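Local coordinates for early 35 kDa protein (Autographa californica nucleopolyhedrovirus, PDB 1P35), which inhibits host caspases, blocking the insect cell's apoptotic response to viral infection, and also suppresses the host RNA interference antiviral response, at residues M45-G50 and Y147-C152; L77-S82 and N260-C265; P219-N224 and L245-E250. One frame throughout, in Å; residues are numbered along the deposited sequence.

Contact 1: M45-G50 and Y147-C152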
loop_
_atom_site.group_PDB
_atom_site.type_symbol
_atom_site.label_atom_id
_atom_site.label_comp_id
_atom_site.label_asym_id
_atom_site.label_seq_id
_atom_site.Cartn_x
_atom_site.Cartn_y
_atom_site.Cartn_z
ATOM N N MET A 45 -19.895 -11.431 -17.244
ATOM C CA MET A 45 -20.680 -12.495 -16.637
ATOM C C MET A 45 -19.856 -13.692 -16.386
ATOM O O MET A 45 -18.858 -13.903 -17.063
ATOM C CB MET A 45 -21.838 -12.867 -17.546
ATOM C CG MET A 45 -22.628 -11.645 -18.090
ATOM S SD MET A 45 -24.210 -12.257 -18.658
ATOM C CE MET A 45 -24.658 -10.897 -19.829
ATOM N N PHE A 46 -20.230 -14.492 -15.400
ATOM C CA PHE A 46 -19.428 -15.682 -15.191
ATOM C C PHE A 46 -20.169 -16.641 -14.288
ATOM O O PHE A 46 -21.098 -16.266 -13.534
ATOM C CB PHE A 46 -18.034 -15.291 -14.628
ATOM C CG PHE A 46 -18.079 -14.496 -13.312
ATOM C CD1 PHE A 46 -18.299 -15.146 -12.085
ATOM C CD2 PHE A 46 -17.875 -13.099 -13.307
ATOM C CE1 PHE A 46 -18.311 -14.442 -10.871
ATOM C CE2 PHE A 46 -17.887 -12.368 -12.096
ATOM C CZ PHE A 46 -18.104 -13.048 -10.866
ATOM N N ASN A 47 -19.757 -17.888 -14.372
ATOM C CA ASN A 47 -20.370 -18.933 -13.588
ATOM C C ASN A 47 -19.957 -18.936 -12.119
ATOM O O ASN A 47 -18.813 -18.579 -11.775
ATOM C CB ASN A 47 -20.037 -20.296 -14.219
ATOM C CG ASN A 47 -20.781 -20.549 -15.520
ATOM O OD1 ASN A 47 -20.225 -21.101 -16.486
ATOM N ND2 ASN A 47 -22.053 -20.185 -15.542
ATOM N N ILE A 48 -20.915 -19.298 -11.267
ATOM C CA ILE A 48 -20.694 -19.467 -9.837
ATOM C C ILE A 48 -21.473 -20.746 -9.451
ATOM O O ILE A 48 -22.375 -21.162 -10.177
ATOM C CB ILE A 48 -21.119 -18.206 -8.996
ATOM C CG1 ILE A 48 -22.562 -17.811 -9.287
ATOM C CG2 ILE A 48 -20.134 -17.033 -9.261
ATOM C CD1 ILE A 48 -23.010 -16.596 -8.490
ATOM N N SER A 49 -21.119 -21.387 -8.342
ATOM C CA SER A 49 -21.781 -22.639 -7.969
ATOM C C SER A 49 -23.160 -22.509 -7.254
ATOM O O SER A 49 -23.781 -23.502 -6.928
ATOM C CB SER A 49 -20.832 -23.465 -7.111
ATOM O OG SER A 49 -20.478 -22.749 -5.942
ATOM N N GLY A 50 -23.633 -21.287 -7.028
ATOM C CA GLY A 50 -24.920 -21.124 -6.373
ATOM C C GLY A 50 -25.529 -19.725 -6.443
ATOM O O GLY A 50 -24.863 -18.770 -6.821
ATOM N N TYR A 147 -25.231 -24.782 -12.543
ATOM C CA TYR A 147 -24.485 -23.671 -11.937
ATOM C C TYR A 147 -25.249 -22.363 -12.172
ATOM O O TYR A 147 -26.171 -22.326 -12.985
ATOM C CB TYR A 147 -23.110 -23.547 -12.605
ATOM C CG TYR A 147 -22.276 -24.807 -12.571
ATOM C CD1 TYR A 147 -22.451 -25.761 -11.564
ATOM C CD2 TYR A 147 -21.286 -25.034 -13.531
ATOM C CE1 TYR A 147 -21.669 -26.901 -11.513
ATOM C CE2 TYR A 147 -20.492 -26.178 -13.493
ATOM C CZ TYR A 147 -20.689 -27.108 -12.479
ATOM O OH TYR A 147 -19.907 -28.245 -12.422
ATOM N N TYR A 148 -24.864 -21.296 -11.476
ATOM C CA TYR A 148 -25.522 -20.000 -11.682
ATOM C C TYR A 148 -24.674 -19.028 -12.492
ATOM O O TYR A 148 -23.562 -19.362 -12.912
ATOM C CB TYR A 148 -25.908 -19.364 -10.345
ATOM C CG TYR A 148 -27.070 -20.066 -9.671
ATOM C CD1 TYR A 148 -26.931 -21.376 -9.193
ATOM C CD2 TYR A 148 -28.309 -19.443 -9.552
ATOM C CE1 TYR A 148 -27.987 -22.049 -8.619
ATOM C CE2 TYR A 148 -29.386 -20.114 -8.977
ATOM C CZ TYR A 148 -29.210 -21.429 -8.514
ATOM O OH TYR A 148 -30.246 -22.124 -7.972
ATOM N N VAL A 149 -25.189 -17.820 -12.695
ATOM C CA VAL A 149 -24.457 -16.825 -13.476
ATOM C C VAL A 149 -24.500 -15.448 -12.842
ATOM O O VAL A 149 -25.586 -14.904 -12.627
ATOM C CB VAL A 149 -25.026 -16.657 -14.898
ATOM C CG1 VAL A 149 -24.264 -15.537 -15.615
ATOM C CG2 VAL A 149 -24.927 -17.970 -15.703
ATOM N N ALA A 150 -23.328 -14.897 -12.535
ATOM C CA ALA A 150 -23.247 -13.561 -11.948
ATOM C C ALA A 150 -23.208 -12.599 -13.126
ATOM O O ALA A 150 -22.385 -12.781 -14.023
ATOM C CB ALA A 150 -21.952 -13.413 -11.074
ATOM N N VAL A 151 -24.085 -11.582 -13.120
ATOM C CA VAL A 151 -24.157 -10.608 -14.227
ATOM C C VAL A 151 -23.661 -9.292 -13.640
ATOM O O VAL A 151 -24.282 -8.733 -12.738
ATOM C CB VAL A 151 -25.615 -10.465 -14.712
ATOM C CG1 VAL A 151 -25.698 -9.427 -15.818
ATOM C CG2 VAL A 151 -26.173 -11.853 -15.164
ATOM N N CYS A 152 -22.525 -8.818 -14.129
ATOM C CA CYS A 152 -21.904 -7.618 -13.584
ATOM C C CYS A 152 -21.935 -6.449 -14.561
ATOM O O CYS A 152 -21.416 -6.568 -15.660
ATOM C CB CYS A 152 -20.500 -8.011 -13.186
ATOM S SG CYS A 152 -20.561 -9.617 -12.178
#

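Contact 2: L77-S82 and N260-C265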
loop_
_atom_site.group_PDB
_atom_site.type_symbol
_atom_site.label_atom_id
_atom_site.label_comp_id
_atom_site.label_asym_id
_atom_site.label_seq_id
_atom_site.Cartn_x
_atom_site.Cartn_y
_atom_site.Cartn_z
ATOM N N LEU A 77 9.201 -19.845 -5.002
ATOM C CA LEU A 77 9.573 -20.848 -5.968
ATOM C C LEU A 77 10.673 -20.302 -6.855
ATOM O O LEU A 77 11.423 -21.058 -7.471
ATOM C CB LEU A 77 8.357 -21.234 -6.827
ATOM C CG LEU A 77 7.123 -21.819 -6.163
ATOM C CD1 LEU A 77 6.118 -22.140 -7.253
ATOM C CD2 LEU A 77 7.468 -23.063 -5.352
ATOM N N GLU A 78 10.760 -18.976 -6.891
ATOM C CA GLU A 78 11.698 -18.263 -7.731
ATOM C C GLU A 78 13.095 -18.003 -7.192
ATOM O O GLU A 78 13.344 -18.114 -6.003
ATOM C CB GLU A 78 11.053 -16.946 -8.171
ATOM C CG GLU A 78 9.725 -17.217 -8.925
ATOM C CD GLU A 78 9.000 -15.962 -9.380
ATOM O OE1 GLU A 78 9.421 -14.846 -8.970
ATOM O OE2 GLU A 78 7.999 -16.116 -10.128
ATOM N N ARG A 79 13.996 -17.709 -8.124
ATOM C CA ARG A 79 15.389 -17.396 -7.859
ATOM C C ARG A 79 15.652 -16.264 -8.852
ATOM O O ARG A 79 15.947 -16.464 -10.055
ATOM C CB ARG A 79 16.289 -18.627 -8.117
ATOM C CG ARG A 79 16.165 -19.821 -7.072
ATOM C CD ARG A 79 17.274 -20.888 -7.266
ATOM N NE ARG A 79 17.321 -21.383 -8.657
ATOM C CZ ARG A 79 16.825 -22.545 -9.073
ATOM N NH1 ARG A 79 16.239 -23.369 -8.218
ATOM N NH2 ARG A 79 16.911 -22.878 -10.354
ATOM N N ASP A 80 15.460 -15.052 -8.355
ATOM C CA ASP A 80 15.644 -13.873 -9.178
ATOM C C ASP A 80 16.832 -13.156 -8.597
ATOM O O ASP A 80 16.721 -12.538 -7.544
ATOM C CB ASP A 80 14.430 -12.972 -9.074
ATOM C CG ASP A 80 14.487 -11.826 -10.038
ATOM O OD1 ASP A 80 15.582 -11.306 -10.246
ATOM O OD2 ASP A 80 13.420 -11.435 -10.571
ATOM N N TYR A 81 17.958 -13.225 -9.296
ATOM C CA TYR A 81 19.191 -12.609 -8.833
ATOM C C TYR A 81 19.417 -11.195 -9.380
ATOM O O TYR A 81 20.550 -10.829 -9.692
ATOM C CB TYR A 81 20.389 -13.482 -9.213
ATOM C CG TYR A 81 20.342 -14.933 -8.771
ATOM C CD1 TYR A 81 20.618 -15.282 -7.449
ATOM C CD2 TYR A 81 19.991 -15.965 -9.673
ATOM C CE1 TYR A 81 20.546 -16.598 -7.015
ATOM C CE2 TYR A 81 19.919 -17.279 -9.246
ATOM C CZ TYR A 81 20.199 -17.584 -7.905
ATOM O OH TYR A 81 20.130 -18.871 -7.447
ATOM N N SER A 82 18.359 -10.399 -9.500
ATOM C CA SER A 82 18.502 -9.035 -10.001
ATOM C C SER A 82 17.786 -8.015 -9.109
ATOM O O SER A 82 16.590 -8.182 -8.793
ATOM C CB SER A 82 17.913 -8.950 -11.400
ATOM O OG SER A 82 16.545 -9.327 -11.360
ATOM N N ASN A 260 21.657 -19.932 -11.297
ATOM C CA ASN A 260 20.535 -20.627 -11.925
ATOM C C ASN A 260 19.219 -19.892 -11.665
ATOM O O ASN A 260 18.531 -20.099 -10.659
ATOM C CB ASN A 260 20.455 -22.070 -11.431
ATOM C CG ASN A 260 21.756 -22.825 -11.673
ATOM O OD1 ASN A 260 22.178 -23.018 -12.826
ATOM N ND2 ASN A 260 22.410 -23.230 -10.591
ATOM N N TRP A 261 18.867 -19.025 -12.598
ATOM C CA TRP A 261 17.653 -18.262 -12.450
ATOM C C TRP A 261 16.393 -19.123 -12.587
ATOM O O TRP A 261 16.351 -20.099 -13.337
ATOM C CB TRP A 261 17.625 -17.157 -13.483
ATOM C CG TRP A 261 18.721 -16.140 -13.401
ATOM C CD1 TRP A 261 20.060 -16.336 -13.667
ATOM C CD2 TRP A 261 18.555 -14.725 -13.228
ATOM N NE1 TRP A 261 20.719 -15.134 -13.687
ATOM C CE2 TRP A 261 19.828 -14.128 -13.425
ATOM C CE3 TRP A 261 17.453 -13.900 -12.935
ATOM C CZ2 TRP A 261 20.029 -12.746 -13.343
ATOM C CZ3 TRP A 261 17.658 -12.502 -12.854
ATOM C CH2 TRP A 261 18.943 -11.951 -13.064
ATOM N N LYS A 262 15.378 -18.790 -11.808
ATOM C CA LYS A 262 14.115 -19.471 -11.910
ATOM C C LYS A 262 13.085 -18.379 -11.679
ATOM O O LYS A 262 12.848 -17.951 -10.534
ATOM C CB LYS A 262 14.018 -20.604 -10.885
ATOM C CG LYS A 262 12.744 -21.464 -11.059
ATOM C CD LYS A 262 12.708 -22.607 -10.024
ATOM C CE LYS A 262 11.501 -23.461 -10.148
ATOM N NZ LYS A 262 11.496 -24.528 -9.086
ATOM N N ILE A 263 12.500 -17.906 -12.782
ATOM C CA ILE A 263 11.493 -16.843 -12.740
ATOM C C ILE A 263 10.181 -17.174 -13.467
ATOM O O ILE A 263 10.033 -18.252 -14.049
ATOM C CB ILE A 263 12.069 -15.493 -13.299
ATOM C CG1 ILE A 263 12.610 -15.680 -14.702
ATOM C CG2 ILE A 263 13.200 -15.025 -12.390
ATOM C CD1 ILE A 263 12.999 -14.366 -15.397
ATOM N N PHE A 264 9.265 -16.200 -13.449
ATOM C CA PHE A 264 7.906 -16.279 -14.031
ATOM C C PHE A 264 7.211 -17.562 -13.746
ATOM O O PHE A 264 6.724 -18.220 -14.666
ATOM C CB PHE A 264 7.897 -16.076 -15.532
ATOM C CG PHE A 264 8.719 -14.936 -16.002
ATOM C CD1 PHE A 264 8.775 -13.749 -15.286
ATOM C CD2 PHE A 264 9.337 -14.994 -17.236
ATOM C CE1 PHE A 264 9.423 -12.646 -15.803
ATOM C CE2 PHE A 264 9.986 -13.900 -17.763
ATOM C CZ PHE A 264 10.030 -12.715 -17.047
ATOM N N CYS A 265 7.206 -17.966 -12.482
ATOM C CA CYS A 265 6.499 -19.166 -12.119
ATOM C C CYS A 265 4.993 -18.883 -12.066
ATOM O O CYS A 265 4.521 -17.987 -11.322
ATOM C CB CYS A 265 6.961 -19.695 -10.739
ATOM S SG CYS A 265 8.736 -20.125 -10.676
HETATM O O HOH W 1 9.255 -13.726 -11.699
HETATM O O HOH W 2 5.651 -15.479 -10.582
HETATM O O HOH W 3 14.437 -25.740 -8.971
#

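Contact 3: P219-N224 and L245-E250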
loop_
_atom_site.group_PDB
_atom_site.type_symbol
_atom_site.label_atom_id
_atom_site.label_comp_id
_atom_site.label_asym_id
_atom_site.label_seq_id
_atom_site.Cartn_x
_atom_site.Cartn_y
_atom_site.Cartn_z
ATOM N N PRO A 219 6.000 -16.150 -20.565
ATOM C CA PRO A 219 6.649 -14.976 -21.174
ATOM C C PRO A 219 8.115 -15.352 -21.381
ATOM O O PRO A 219 8.656 -16.128 -20.574
ATOM C CB PRO A 219 6.556 -13.907 -20.059
ATOM C CG PRO A 219 5.352 -14.332 -19.305
ATOM C CD PRO A 219 5.615 -15.816 -19.183
ATOM N N SER A 220 8.758 -14.824 -22.424
ATOM C CA SER A 220 10.193 -15.091 -22.688
ATOM C C SER A 220 11.086 -14.013 -22.071
ATOM O O SER A 220 10.712 -12.841 -22.037
ATOM C CB SER A 220 10.491 -15.124 -24.188
ATOM O OG SER A 220 11.899 -15.052 -24.425
ATOM N N SER A 221 12.263 -14.404 -21.577
ATOM C CA SER A 221 13.192 -13.439 -20.969
ATOM C C SER A 221 14.163 -13.029 -22.051
ATOM O O SER A 221 15.058 -12.222 -21.821
ATOM C CB SER A 221 14.001 -14.053 -19.825
ATOM O OG SER A 221 15.006 -14.924 -20.336
ATOM N N PHE A 222 13.990 -13.626 -23.224
ATOM C CA PHE A 222 14.820 -13.344 -24.389
ATOM C C PHE A 222 16.324 -13.655 -24.264
ATOM O O PHE A 222 17.123 -13.215 -25.096
ATOM C CB PHE A 222 14.576 -11.894 -24.832
ATOM C CG PHE A 222 13.144 -11.628 -25.220
ATOM C CD1 PHE A 222 12.506 -12.438 -26.175
ATOM C CD2 PHE A 222 12.407 -10.615 -24.598
ATOM C CE1 PHE A 222 11.155 -12.249 -26.505
ATOM C CE2 PHE A 222 11.051 -10.416 -24.921
ATOM C CZ PHE A 222 10.425 -11.236 -25.876
ATOM N N LYS A 223 16.700 -14.405 -23.225
ATOM C CA LYS A 223 18.088 -14.816 -23.040
ATOM C C LYS A 223 18.254 -15.968 -24.019
ATOM O O LYS A 223 17.284 -16.634 -24.383
ATOM C CB LYS A 223 18.347 -15.294 -21.599
ATOM C CG LYS A 223 18.472 -14.177 -20.539
ATOM C CD LYS A 223 19.874 -13.550 -20.525
ATOM C CE LYS A 223 20.940 -14.590 -20.121
ATOM N NZ LYS A 223 22.344 -14.082 -20.214
ATOM N N ASN A 224 19.482 -16.196 -24.454
ATOM C CA ASN A 224 19.766 -17.248 -25.420
ATOM C C ASN A 224 19.268 -18.649 -25.051
ATOM O O ASN A 224 18.450 -19.260 -25.765
ATOM C CB ASN A 224 21.277 -17.321 -25.657
ATOM C CG ASN A 224 21.649 -18.347 -26.713
ATOM O OD1 ASN A 224 22.831 -18.688 -26.884
ATOM N ND2 ASN A 224 20.639 -18.841 -27.444
ATOM N N LEU A 245 10.442 -20.233 -15.869
ATOM C CA LEU A 245 11.349 -19.893 -16.932
ATOM C C LEU A 245 12.694 -19.974 -16.252
ATOM O O LEU A 245 12.892 -19.369 -15.174
ATOM C CB LEU A 245 11.118 -18.473 -17.419
ATOM C CG LEU A 245 12.088 -18.082 -18.536
ATOM C CD1 LEU A 245 11.765 -18.853 -19.857
ATOM C CD2 LEU A 245 11.957 -16.618 -18.780
ATOM N N GLU A 246 13.615 -20.701 -16.877
ATOM C CA GLU A 246 14.933 -20.886 -16.291
ATOM C C GLU A 246 16.060 -20.705 -17.282
ATOM O O GLU A 246 15.924 -20.969 -18.457
ATOM C CB GLU A 246 15.033 -22.279 -15.661
ATOM C CG GLU A 246 13.966 -22.537 -14.648
ATOM C CD GLU A 246 14.268 -23.742 -13.806
ATOM O OE1 GLU A 246 15.429 -24.106 -13.776
ATOM O OE2 GLU A 246 13.363 -24.300 -13.159
ATOM N N PHE A 247 17.176 -20.209 -16.787
ATOM C CA PHE A 247 18.322 -20.015 -17.617
ATOM C C PHE A 247 19.530 -19.809 -16.732
ATOM O O PHE A 247 19.406 -19.813 -15.503
ATOM C CB PHE A 247 18.141 -18.843 -18.578
ATOM C CG PHE A 247 17.811 -17.568 -17.914
ATOM C CD1 PHE A 247 18.824 -16.745 -17.444
ATOM C CD2 PHE A 247 16.482 -17.203 -17.700
ATOM C CE1 PHE A 247 18.519 -15.568 -16.761
ATOM C CE2 PHE A 247 16.178 -16.037 -17.028
ATOM C CZ PHE A 247 17.217 -15.213 -16.550
ATOM N N THR A 248 20.692 -19.651 -17.370
ATOM C CA THR A 248 21.955 -19.467 -16.668
ATOM C C THR A 248 22.800 -18.242 -17.083
ATOM O O THR A 248 22.769 -17.809 -18.230
ATOM C CB THR A 248 22.807 -20.753 -16.807
ATOM O OG1 THR A 248 22.253 -21.801 -15.985
ATOM C CG2 THR A 248 24.224 -20.492 -16.394
ATOM N N THR A 249 23.511 -17.664 -16.115
ATOM C CA THR A 249 24.429 -16.532 -16.357
ATOM C C THR A 249 25.684 -16.736 -15.491
ATOM O O THR A 249 25.587 -17.207 -14.355
ATOM C CB THR A 249 23.817 -15.150 -16.012
ATOM O OG1 THR A 249 23.459 -15.121 -14.629
ATOM C CG2 THR A 249 22.617 -14.861 -16.897
ATOM N N GLU A 250 26.848 -16.396 -16.051
ATOM C CA GLU A 250 28.152 -16.541 -15.381
ATOM C C GLU A 250 28.335 -15.654 -14.160
ATOM O O GLU A 250 27.929 -14.490 -14.155
ATOM C CB GLU A 250 29.314 -16.265 -16.366
ATOM C CG GLU A 250 29.984 -17.501 -17.053
ATOM C CD GLU A 250 30.903 -18.314 -16.111
ATOM O OE1 GLU A 250 30.399 -18.924 -15.127
ATOM O OE2 GLU A 250 32.143 -18.341 -16.352
#

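Contact 1: M45-G50 and Y147-C152
Ala150 CB lies over one face of the Phe46 ring, 4.0 Å from its centroid and displaced toward the rim, a CH-pi contact. Cys152 SG reaches the same ring obliquely, 3.8 Å from Phe46 CE2. Phe46 CG stands between the backbone N and the carbonyl carbon (chi1 58°), with the ring leaning toward Ala150. The Tyr148 ring is covered on one face by backbone, with Gly50 CA 3.5 Å from Tyr148 CD1. These groups decorate an antiparallel strand pair in which Phe46 with Ala150 and Ile48 with Tyr148 are the hydrogen-bonded pairs. The Tyr148 carbonyl illustrates how one acceptor can be gripped twice: Asn47 ND2 and Ile48 N, each 3.1 Å from Tyr148 O, come from opposite faces of its plane. Asn47 ND2 also binds Leu140 O, further fixing the amide. On Asn47's face of the sheet, Met45 and Val151 run side by side, with Met45 SD 4.0 Å from Val151 CG2. Strand 98-106 is hydrogen-bonded, backbone to backbone, through Gln105 to Val149 and Ser103 to Val151, as Val2 is to Met45. Phe168 of strand 164-170 packs on Ile48 and Ala150, Tyr29 stacks on Phe46, and Ile178 of strand 176-179 packs against Asn47 and Tyr147.

Contact 2: L77-S82 and N260-C265
Arg79 reaches Asn260 through one bend in its side chain: chi1 of -71° sets CG beside its own backbone N, and chi3 of -54° turns NE toward the strand. Arg79 NE then donates to Asn260 O at 2.7 Å, with the acceptor in the guanidinium plane, while NH2 adds a weak bond to the same oxygen. Lys262 CB lies over one face of the guanidinium. The extended Lys262 chain runs on past the Leu77 carbonyl, its CD 3.3 Å from Leu77 O. Between the backbones there is a single antiparallel bridge, Arg79 with Lys262, made by two hydrogen bonds that join an otherwise irregular loop to strand 259-271.

On one side of this bridge, Tyr81 and Trp261 form a T-shaped (edge-to-face) pair with planes at 88°. Tyr81 CD2 is the edge atom, 3.9 Å from Trp261 CG, and Tyr81 CB covers the six-membered ring. Asp80 OD1 closes an Asx turn by accepting from Ser82 N, and Ser82 CB meets the indole edge 3.6 Å from Trp261 CH2. On the other side, Cys265 N donates to the anti side of Glu78 OE2 at 3.1 Å, and Cys265 SG packs 3.5 Å from Glu78 CG.

Arg79 and Glu78 thus each spend their charge on a backbone group, Asn260 O and Cys265 N, whereas the Lys262 ammonium meets Tyr242 OH and the Tyr231 ring. Two cations come close, Arg79 NH1 and Lys262 NZ being 5.0 Å apart. Water 3 accepts from both, and Glu246 forms a long, weak ion pair with Arg79. Together these partners would be expected to ease the repulsion in part.

Contact 3: P219-N224 and L245-E250
Lys223 sets its CG over one face of the Phe247 ring, 4.1 Å from the centroid, in a CH-pi contact displaced toward the rim. The arrangement is a loop folded over the second strand of a beta-hairpin: 219-224 precedes strand 227-234, which turns back into strand 238-249. The loop is shaped by an ST turn in which Ser220 OG accepts from Phe222 N. Its course lies within 18° of the direction of the strand, yet no hydrogen bond joins the two segments. Even at Lys223 and Phe247 the backbones remain 7.5 Å apart, CA to CA, and side chains span the gap.

The lysine bends at both chi2 (-81°) and chi3 (-64°), which carry CD and then CE along a curled path. Lys223 CE thereby comes 3.6 Å from Thr249 CG2, and Lys223 NZ also reaches that methyl. Lys223 crosses both Phe247 and Thr249 at about a right angle. Trp261, of the next strand, stacks on the side of the Phe247 ring opposite the lysine, and its indole NE1 donates to Thr249 OG1.

Ser221 covers the neighbouring part of the ring and Leu245. Its OG approaches the phenyl ring obliquely, 3.7 Å from Phe247 CE2, but takes its principal polar partner outside the two segments, Glu226 OE1. The neighbouring Ser220 OG likewise bonds to Glu226, through OE2, so one carboxylate ties down both serines. Leu245 completes the surface under the loop: its CD2 methyl lies 3.8 Å from Pro219 O and presses against Ser221 CB at 3.4 Å, tighter than a usual carbon-carbon contact.

Contacts 2 and 3 adjoin each other on neighbouring strands, their centres 10 Å apart. Strands 238-249 and 259-271 are joined between the contacts by a probable hydrogen bond from Leu245 N to Ile263 O at 2.7 Å; Phe264 CD2 and Leu245 CD2 pack at 3.4 Å. Contact 1 lies across the chain's centre, its centre 37 Å from that of contact 2 and 40 Å from that of contact 3, with nearest atoms about 23 and 24 Å away. The loop bearing 77-82, between helix 62-74 and strand 98-106, is probably the reactive site loop presented to caspases. Contact 2 would then hold its early part, whereas contact 1 adjoins the strand into which it runs.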